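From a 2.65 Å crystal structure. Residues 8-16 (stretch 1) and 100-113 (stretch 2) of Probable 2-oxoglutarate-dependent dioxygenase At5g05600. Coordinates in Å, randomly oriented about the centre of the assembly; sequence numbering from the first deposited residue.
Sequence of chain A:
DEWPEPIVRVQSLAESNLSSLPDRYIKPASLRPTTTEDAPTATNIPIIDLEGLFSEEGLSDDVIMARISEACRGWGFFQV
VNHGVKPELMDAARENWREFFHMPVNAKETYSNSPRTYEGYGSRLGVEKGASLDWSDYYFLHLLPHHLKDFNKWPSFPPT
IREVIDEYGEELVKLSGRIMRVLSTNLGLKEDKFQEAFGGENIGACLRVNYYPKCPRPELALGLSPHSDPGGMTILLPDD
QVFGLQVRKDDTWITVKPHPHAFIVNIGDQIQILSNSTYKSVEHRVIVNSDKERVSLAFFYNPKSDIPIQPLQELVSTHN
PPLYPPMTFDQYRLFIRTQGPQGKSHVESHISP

Stretch 1 (8-16) VRVQSLAES
Stretch 2, residues 100-113: FFHMPVNAKETYSN

Residues 8-16 enter as an extended segment, with Val8 at phi/psi -100/123° and Arg9 at -80/119°, and then form a short helix from Val10 to Glu15. Arg9 occupies the N-cap position, its O accepting from Ser12 N at 2.7 Å. Arg9, Gln11 and Glu15 direct their CA-to-CB bonds toward residues 100-113, whereas Val8 points away. The backbones are in closest register at Ser12 and Val105, whose CA atoms lie 6.8 Å apart, and the contact buries 385 Å² summed over both sides. Most of this comes from three buried residues, Arg9 (94 Å²), Val105 (84 Å²) and Gln11 (79 Å²).

Stretch 2 begins in the last part of a helix. Phe101 (chi1 m) is buried, with its CA-to-CB bond sideways. Phe101 O lies 3.2 Å from Gln11 NE2, but at an angle too poor for a hydrogen bond. At Met103 the chain becomes extended (-54/154°), as it remains at Pro104 (-57/145°), and both side chains point away. Met103 O instead receives a well-aligned hydrogen bond from Gln11 NE2 (3.2 Å, 168°). Gln11 reaches this position with a nearly fully extended side chain, chi1 and chi2 both t and chi3 -2°. Gln11 NE2 also makes a weak 2.7 Å hydrogen bond to Glu15 OE2 one turn further along its own helix, so the amide suits a site lined with acceptors.

Val105 returns to helical angles (-56/-40°) and, with chi1 t, supplies the apolar centre of the contact. Val105 CG1 packs 3.6 Å from Arg9 CG, and Val105 CG2 approaches Gln11 OE1 at 3.2 Å and Glu15 OE1 at 3.6 Å. Both branches share Ser12 OG, which lies 3.6 Å from Val105 CG1 and 3.7 Å from Val105 CG2. The branched side chain thus fills the space between the aliphatic part of Arg9 and the polar ends of Gln11 and Glu15. Water 2 adds a bridge here, donating to Glu15 OE1 (2.6 Å) and accepting from Val105 N (2.9 Å).

Asn106 and Ala107 make no contact with the helix. Lys108, buried and pointing toward it, has chi1 at -15°, chi2 and chi3 t and chi4 p. Lys108 NZ donates a very short 2.4 Å hydrogen bond to Gln11 OE1 and a 3.3 Å bond to Met103 O, so Gln11, Lys108 and Met103 are linked through both ends of the Gln11 amide.

Glu109 sets off sideways, but chi1 at -93° and chi2 m bring its carboxylate nearer. Glu109 OE2 accepts from Arg9 NE at 2.9 Å and 166° in a salt bridge that gives the buried Arg9 a charged partner. Arg9 starts with chi1 and chi2 both m and then runs straight, chi3 and chi4 at 180°, leaving Glu109 OE2 and Ser112 OG at the edge of its guanidinium, near the plane. Ser112, with chi1 t, places OG 2.7 Å from Arg9 NH2. Water 1 closes this end, hydrogen-bonded to Ser112 OG (3.0 Å), weakly to Arg9 NH1 (3.0 Å) and to Asn113 OD1 (2.9 Å).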

ATOM      1  N   VAL A   8       1.670 -17.014  13.609  1.00 24.81           N
ATOM      2  CA  VAL A   8       1.275 -16.422  14.879  1.00 23.81           C
ATOM      3  C   VAL A   8       0.541 -15.124  14.575  1.00 25.48           C
ATOM      4  O   VAL A   8       1.085 -14.240  13.901  1.00 30.14           O
ATOM      5  CB  VAL A   8       2.488 -16.169  15.784  1.00 21.31           C
ATOM      6  CG1 VAL A   8       2.100 -15.269  16.937  1.00 21.85           C
ATOM      7  CG2 VAL A   8       3.045 -17.479  16.290  1.00 17.87           C
ATOM      8  N   ARG A   9      -0.692 -15.004  15.056  1.00 25.88           N
ATOM      9  CA  ARG A   9      -1.461 -13.780  14.857  1.00 30.76           C
ATOM     10  C   ARG A   9      -1.011 -12.737  15.870  1.00 27.34           C
ATOM     11  O   ARG A   9      -1.128 -12.949  17.080  1.00 31.10           O
ATOM     12  CB  ARG A   9      -2.955 -14.055  14.986  1.00 23.53           C
ATOM     13  CG  ARG A   9      -3.449 -15.166  14.080  1.00 25.18           C
ATOM     14  CD  ARG A   9      -3.156 -14.870  12.619  1.00 19.57           C
ATOM     15  NE  ARG A   9      -3.636 -15.943  11.754  1.00 20.48           N
ATOM     16  CZ  ARG A   9      -3.514 -15.954  10.430  1.00 26.92           C
ATOM     17  NH1 ARG A   9      -2.922 -14.945   9.807  1.00 26.72           N
ATOM     18  NH2 ARG A   9      -3.980 -16.978   9.729  1.00 30.25           N
ATOM     19  N   VAL A  10      -0.492 -11.609  15.374  1.00 26.28           N
ATOM     20  CA  VAL A  10       0.053 -10.578  16.253  1.00 29.64           C
ATOM     21  C   VAL A  10      -0.982 -10.127  17.274  1.00 28.87           C
ATOM     22  O   VAL A  10      -0.635  -9.747  18.400  1.00 27.90           O
ATOM     23  CB  VAL A  10       0.584  -9.398  15.413  1.00 25.46           C
ATOM     24  CG1 VAL A  10       1.347  -8.423  16.284  1.00 26.11           C
ATOM     25  CG2 VAL A  10       1.475  -9.911  14.297  1.00 22.66           C
ATOM     26  N   GLN A  11      -2.266 -10.185  16.914  1.00 27.26           N
ATOM     27  CA  GLN A  11      -3.314  -9.867  17.878  1.00 30.87           C
ATOM     28  C   GLN A  11      -3.271 -10.809  19.075  1.00 32.53           C
ATOM     29  O   GLN A  11      -3.541 -10.394  20.208  1.00 32.26           O
ATOM     30  CB  GLN A  11      -4.683  -9.922  17.203  1.00 25.35           C
ATOM     31  CG  GLN A  11      -5.807  -9.414  18.080  1.00 33.12           C
ATOM     32  CD  GLN A  11      -7.176  -9.767  17.542  1.00 40.72           C
ATOM     33  OE1 GLN A  11      -7.301 -10.370  16.473  1.00 38.65           O
ATOM     34  NE2 GLN A  11      -8.214  -9.394  18.281  1.00 37.57           N
ATOM     35  N   SER A  12      -2.935 -12.083  18.844  1.00 29.65           N
ATOM     36  CA  SER A  12      -2.845 -13.036  19.947  1.00 26.90           C
ATOM     37  C   SER A  12      -1.750 -12.639  20.923  1.00 31.76           C
ATOM     38  O   SER A  12      -1.900 -12.804  22.139  1.00 35.39           O
ATOM     39  CB  SER A  12      -2.587 -14.447  19.418  1.00 24.58           C
ATOM     40  OG  SER A  12      -3.569 -14.840  18.477  1.00 37.38           O
ATOM     41  N   LEU A  13      -0.635 -12.122  20.407  1.00 33.06           N
ATOM     42  CA  LEU A  13       0.453 -11.693  21.277  1.00 34.85           C
ATOM     43  C   LEU A  13       0.047 -10.476  22.101  1.00 33.41           C
ATOM     44  O   LEU A  13       0.277 -10.430  23.315  1.00 34.24           O
ATOM     45  CB  LEU A  13       1.704 -11.401  20.445  1.00 30.02           C
ATOM     46  CG  LEU A  13       2.061 -12.470  19.407  1.00 33.77           C
ATOM     47  CD1 LEU A  13       3.122 -11.968  18.440  1.00 28.08           C
ATOM     48  CD2 LEU A  13       2.525 -13.739  20.103  1.00 34.83           C
ATOM     49  N   ALA A  14      -0.577  -9.487  21.459  1.00 34.95           N
ATOM     50  CA  ALA A  14      -1.000  -8.294  22.183  1.00 36.26           C
ATOM     51  C   ALA A  14      -2.103  -8.603  23.188  1.00 35.36           C
ATOM     52  O   ALA A  14      -2.252  -7.879  24.178  1.00 36.73           O
ATOM     53  CB  ALA A  14      -1.464  -7.218  21.200  1.00 34.06           C
ATOM     54  N   GLU A  15      -2.884  -9.659  22.951  1.00 36.18           N
ATOM     55  CA  GLU A  15      -3.967 -10.000  23.866  1.00 37.12           C
ATOM     56  C   GLU A  15      -3.461 -10.785  25.065  1.00 41.38           C
ATOM     57  O   GLU A  15      -4.061 -10.720  26.144  1.00 50.20           O
ATOM     58  CB  GLU A  15      -5.058 -10.769  23.126  1.00 27.65           C
ATOM     59  CG  GLU A  15      -6.072  -9.847  22.485  1.00 27.80           C
ATOM     60  CD  GLU A  15      -6.999 -10.561  21.532  1.00 34.27           C
ATOM     61  OE1 GLU A  15      -6.917 -11.805  21.447  1.00 28.87           O
ATOM     62  OE2 GLU A  15      -7.805  -9.876  20.866  1.00 37.16           O
ATOM     63  N   SER A  16      -2.367 -11.517  24.906  1.00 40.80           N
ATOM     64  CA  SER A  16      -1.582 -11.835  26.076  1.00 41.49           C
ATOM     65  C   SER A  16      -1.024 -10.538  26.645  1.00 48.25           C
ATOM     66  O   SER A  16      -1.125  -9.467  26.042  1.00 61.09           O
ATOM     67  CB  SER A  16      -0.441 -12.788  25.729  1.00 43.30           C
ATOM     68  OG  SER A  16      -0.844 -13.717  24.744  1.00 48.36           O
ATOM     69  N   PHE A 100     -13.934  -5.770  12.485  1.00 36.03           N
ATOM     70  CA  PHE A 100     -13.473  -7.094  12.080  1.00 36.77           C
ATOM     71  C   PHE A 100     -12.250  -7.518  12.884  1.00 34.04           C
ATOM     72  O   PHE A 100     -12.165  -8.655  13.358  1.00 31.97           O
ATOM     73  CB  PHE A 100     -13.165  -7.105  10.582  1.00 34.89           C
ATOM     74  CG  PHE A 100     -12.518  -8.375  10.106  1.00 35.64           C
ATOM     75  CD1 PHE A 100     -13.278  -9.512   9.871  1.00 32.55           C
ATOM     76  CD2 PHE A 100     -11.150  -8.434   9.891  1.00 32.51           C
ATOM     77  CE1 PHE A 100     -12.686 -10.682   9.435  1.00 30.11           C
ATOM     78  CE2 PHE A 100     -10.552  -9.602   9.454  1.00 35.83           C
ATOM     79  CZ  PHE A 100     -11.321 -10.727   9.224  1.00 31.88           C
ATOM     80  N   PHE A 101     -11.292  -6.607  13.058  1.00 33.02           N
ATOM     81  CA  PHE A 101     -10.071  -6.944  13.776  1.00 31.09           C
ATOM     82  C   PHE A 101     -10.255  -6.961  15.287  1.00 30.30           C
ATOM     83  O   PHE A 101      -9.407  -7.523  15.990  1.00 38.74           O
ATOM     84  CB  PHE A 101      -8.954  -5.975  13.391  1.00 31.16           C
ATOM     85  CG  PHE A 101      -8.379  -6.234  12.028  1.00 34.23           C
ATOM     86  CD1 PHE A 101      -7.602  -7.358  11.794  1.00 30.33           C
ATOM     87  CD2 PHE A 101      -8.624  -5.360  10.978  1.00 29.49           C
ATOM     88  CE1 PHE A 101      -7.072  -7.607  10.539  1.00 24.72           C
ATOM     89  CE2 PHE A 101      -8.095  -5.602   9.718  1.00 26.25           C
ATOM     90  CZ  PHE A 101      -7.319  -6.729   9.499  1.00 30.64           C
ATOM     91  N   HIS A 102     -11.330  -6.366  15.804  1.00 36.32           N
ATOM     92  CA  HIS A 102     -11.634  -6.474  17.227  1.00 37.50           C
ATOM     93  C   HIS A 102     -12.323  -7.782  17.585  1.00 36.73           C
ATOM     94  O   HIS A 102     -12.414  -8.109  18.773  1.00 36.26           O
ATOM     95  CB  HIS A 102     -12.495  -5.294  17.675  1.00 34.10           C
ATOM     96  CG  HIS A 102     -11.726  -4.019  17.816  1.00 41.39           C
ATOM     97  ND1 HIS A 102     -12.321  -2.821  18.150  1.00 41.14           N
ATOM     98  CD2 HIS A 102     -10.408  -3.756  17.662  1.00 41.58           C
ATOM     99  CE1 HIS A 102     -11.400  -1.875  18.198  1.00 40.89           C
ATOM    100  NE2 HIS A 102     -10.231  -2.416  17.907  1.00 38.84           N
ATOM    101  N   MET A 103     -12.802  -8.534  16.592  1.00 39.05           N
ATOM    102  CA  MET A 103     -13.297  -9.892  16.774  1.00 34.39           C
ATOM    103  C   MET A 103     -12.242 -10.753  17.455  1.00 38.32           C
ATOM    104  O   MET A 103     -11.043 -10.464  17.352  1.00 37.18           O
ATOM    105  CB  MET A 103     -13.664 -10.516  15.430  1.00 34.38           C
ATOM    106  CG  MET A 103     -15.091 -10.324  14.999  1.00 40.12           C
ATOM    107  SD  MET A 103     -15.575 -11.724  13.984  0.63 60.27           S
ATOM    108  CE  MET A 103     -14.501 -11.506  12.568  1.00 36.90           C
ATOM    109  N   PRO A 104     -12.644 -11.810  18.158  1.00 49.02           N
ATOM    110  CA  PRO A 104     -11.660 -12.786  18.638  1.00 36.31           C
ATOM    111  C   PRO A 104     -10.857 -13.355  17.476  1.00 34.04           C
ATOM    112  O   PRO A 104     -11.377 -13.543  16.374  1.00 35.19           O
ATOM    113  CB  PRO A 104     -12.521 -13.859  19.311  1.00 34.95           C
ATOM    114  CG  PRO A 104     -13.765 -13.132  19.720  1.00 39.99           C
ATOM    115  CD  PRO A 104     -14.002 -12.095  18.656  1.00 44.39           C
ATOM    116  N   VAL A 105      -9.574 -13.617  17.736  1.00 34.73           N
ATOM    117  CA  VAL A 105      -8.667 -14.078  16.686  1.00 31.61           C
ATOM    118  C   VAL A 105      -9.208 -15.333  16.011  1.00 35.35           C
ATOM    119  O   VAL A 105      -9.123 -15.482  14.786  1.00 36.99           O
ATOM    120  CB  VAL A 105      -7.258 -14.314  17.262  1.00 33.27           C
ATOM    121  CG1 VAL A 105      -6.277 -14.578  16.149  1.00 33.76           C
ATOM    122  CG2 VAL A 105      -6.808 -13.128  18.093  1.00 35.12           C
ATOM    123  N   ASN A 106      -9.776 -16.253  16.793  1.00 34.77           N
ATOM    124  CA  ASN A 106     -10.249 -17.513  16.228  1.00 37.56           C
ATOM    125  C   ASN A 106     -11.491 -17.351  15.361  1.00 34.86           C
ATOM    126  O   ASN A 106     -11.906 -18.325  14.723  1.00 35.38           O
ATOM    127  CB  ASN A 106     -10.522 -18.520  17.344  1.00 31.52           C
ATOM    128  CG  ASN A 106      -9.260 -18.932  18.073  1.00 33.23           C
ATOM    129  OD1 ASN A 106      -8.197 -19.058  17.465  1.00 36.11           O
ATOM    130  ND2 ASN A 106      -9.369 -19.145  19.379  1.00 30.05           N
ATOM    131  N   ALA A 107     -12.087 -16.159  15.317  1.00 33.49           N
ATOM    132  CA  ALA A 107     -13.236 -15.920  14.452  1.00 37.84           C
ATOM    133  C   ALA A 107     -12.833 -15.606  13.016  1.00 41.13           C
ATOM    134  O   ALA A 107     -13.660 -15.755  12.109  1.00 43.23           O
ATOM    135  CB  ALA A 107     -14.090 -14.779  15.012  1.00 36.51           C
ATOM    136  N   LYS A 108     -11.592 -15.170  12.791  1.00 34.52           N
ATOM    137  CA  LYS A 108     -11.081 -14.940  11.447  1.00 33.82           C
ATOM    138  C   LYS A 108     -10.157 -16.051  10.963  1.00 32.68           C
ATOM    139  O   LYS A 108      -9.764 -16.033   9.791  1.00 29.07           O
ATOM    140  CB  LYS A 108     -10.325 -13.604  11.377  1.00 33.66           C
ATOM    141  CG  LYS A 108     -10.552 -12.662  12.548  1.00 33.81           C
ATOM    142  CD  LYS A 108      -9.500 -11.559  12.555  1.00 31.88           C
ATOM    143  CE  LYS A 108      -9.582 -10.697  13.808  1.00 33.19           C
ATOM    144  NZ  LYS A 108      -8.937 -11.319  14.995  1.00 41.50           N
ATOM    145  N   GLU A 109      -9.810 -17.010  11.828  1.00 28.00           N
ATOM    146  CA  GLU A 109      -8.845 -18.044  11.459  1.00 35.34           C
ATOM    147  C   GLU A 109      -9.289 -18.815  10.224  1.00 32.80           C
ATOM    148  O   GLU A 109      -8.459 -19.213   9.400  1.00 37.58           O
ATOM    149  CB  GLU A 109      -8.627 -19.006  12.626  1.00 32.53           C
ATOM    150  CG  GLU A 109      -7.460 -18.646  13.523  1.00 34.80           C
ATOM    151  CD  GLU A 109      -6.124 -18.634  12.796  1.00 41.33           C
ATOM    152  OE1 GLU A 109      -5.980 -19.364  11.791  1.00 50.21           O
ATOM    153  OE2 GLU A 109      -5.211 -17.901  13.237  1.00 35.56           O
ATOM    154  N   THR A 110     -10.593 -19.038  10.078  1.00 35.08           N
ATOM    155  CA  THR A 110     -11.098 -19.725   8.898  1.00 34.67           C
ATOM    156  C   THR A 110     -10.826 -18.959   7.609  1.00 37.62           C
ATOM    157  O   THR A 110     -10.984 -19.533   6.525  1.00 38.81           O
ATOM    158  CB  THR A 110     -12.596 -19.963   9.046  1.00 32.24           C
ATOM    159  OG1 THR A 110     -13.071 -20.725   7.931  1.00 34.65           O
ATOM    160  CG2 THR A 110     -13.311 -18.639   9.081  1.00 34.17           C
ATOM    161  N   TYR A 111     -10.430 -17.688   7.696  1.00 34.87           N
ATOM    162  CA  TYR A 111     -10.071 -16.880   6.536  1.00 28.85           C
ATOM    163  C   TYR A 111      -8.568 -16.854   6.279  1.00 26.62           C
ATOM    164  O   TYR A 111      -8.105 -16.063   5.452  1.00 21.41           O
ATOM    165  CB  TYR A 111     -10.580 -15.450   6.714  1.00 30.94           C
ATOM    166  CG  TYR A 111     -12.082 -15.299   6.668  1.00 30.93           C
ATOM    167  CD1 TYR A 111     -12.816 -15.785   5.598  1.00 22.62           C
ATOM    168  CD2 TYR A 111     -12.759 -14.638   7.686  1.00 31.13           C
ATOM    169  CE1 TYR A 111     -14.184 -15.633   5.551  1.00 26.21           C
ATOM    170  CE2 TYR A 111     -14.123 -14.481   7.648  1.00 28.01           C
ATOM    171  CZ  TYR A 111     -14.834 -14.980   6.578  1.00 34.15           C
ATOM    172  OH  TYR A 111     -16.200 -14.828   6.535  1.00 36.06           O
ATOM    173  N   SER A 112      -7.808 -17.699   6.981  1.00 33.16           N
ATOM    174  CA  SER A 112      -6.353 -17.743   6.867  1.00 34.29           C
ATOM    175  C   SER A 112      -5.900 -17.732   5.411  1.00 28.81           C
ATOM    176  O   SER A 112      -6.419 -18.481   4.574  1.00 32.11           O
ATOM    177  CB  SER A 112      -5.808 -18.990   7.560  1.00 22.72           C
ATOM    178  OG  SER A 112      -4.426 -18.825   7.826  1.00 45.45           O
ATOM    179  N   ASN A 113      -4.941 -16.856   5.105  1.00 27.35           N
ATOM    180  CA  ASN A 113      -4.415 -16.775   3.751  1.00 29.78           C
ATOM    181  C   ASN A 113      -3.245 -17.739   3.586  1.00 29.35           C
ATOM    182  O   ASN A 113      -2.738 -18.308   4.552  1.00 28.25           O
ATOM    183  CB  ASN A 113      -4.008 -15.341   3.404  1.00 24.27           C
ATOM    184  CG  ASN A 113      -2.737 -14.882   4.110  1.00 24.65           C
ATOM    185  OD1 ASN A 113      -2.315 -15.443   5.121  1.00 31.38           O
ATOM    186  ND2 ASN A 113      -2.126 -13.831   3.574  1.00 25.15           N
TER
HETATM  187  O   HOH W   1      -2.240 -16.816   7.624  1.00 35.54           O
HETATM  188  O   HOH W   2      -8.879 -13.235  20.524  1.00 34.07           O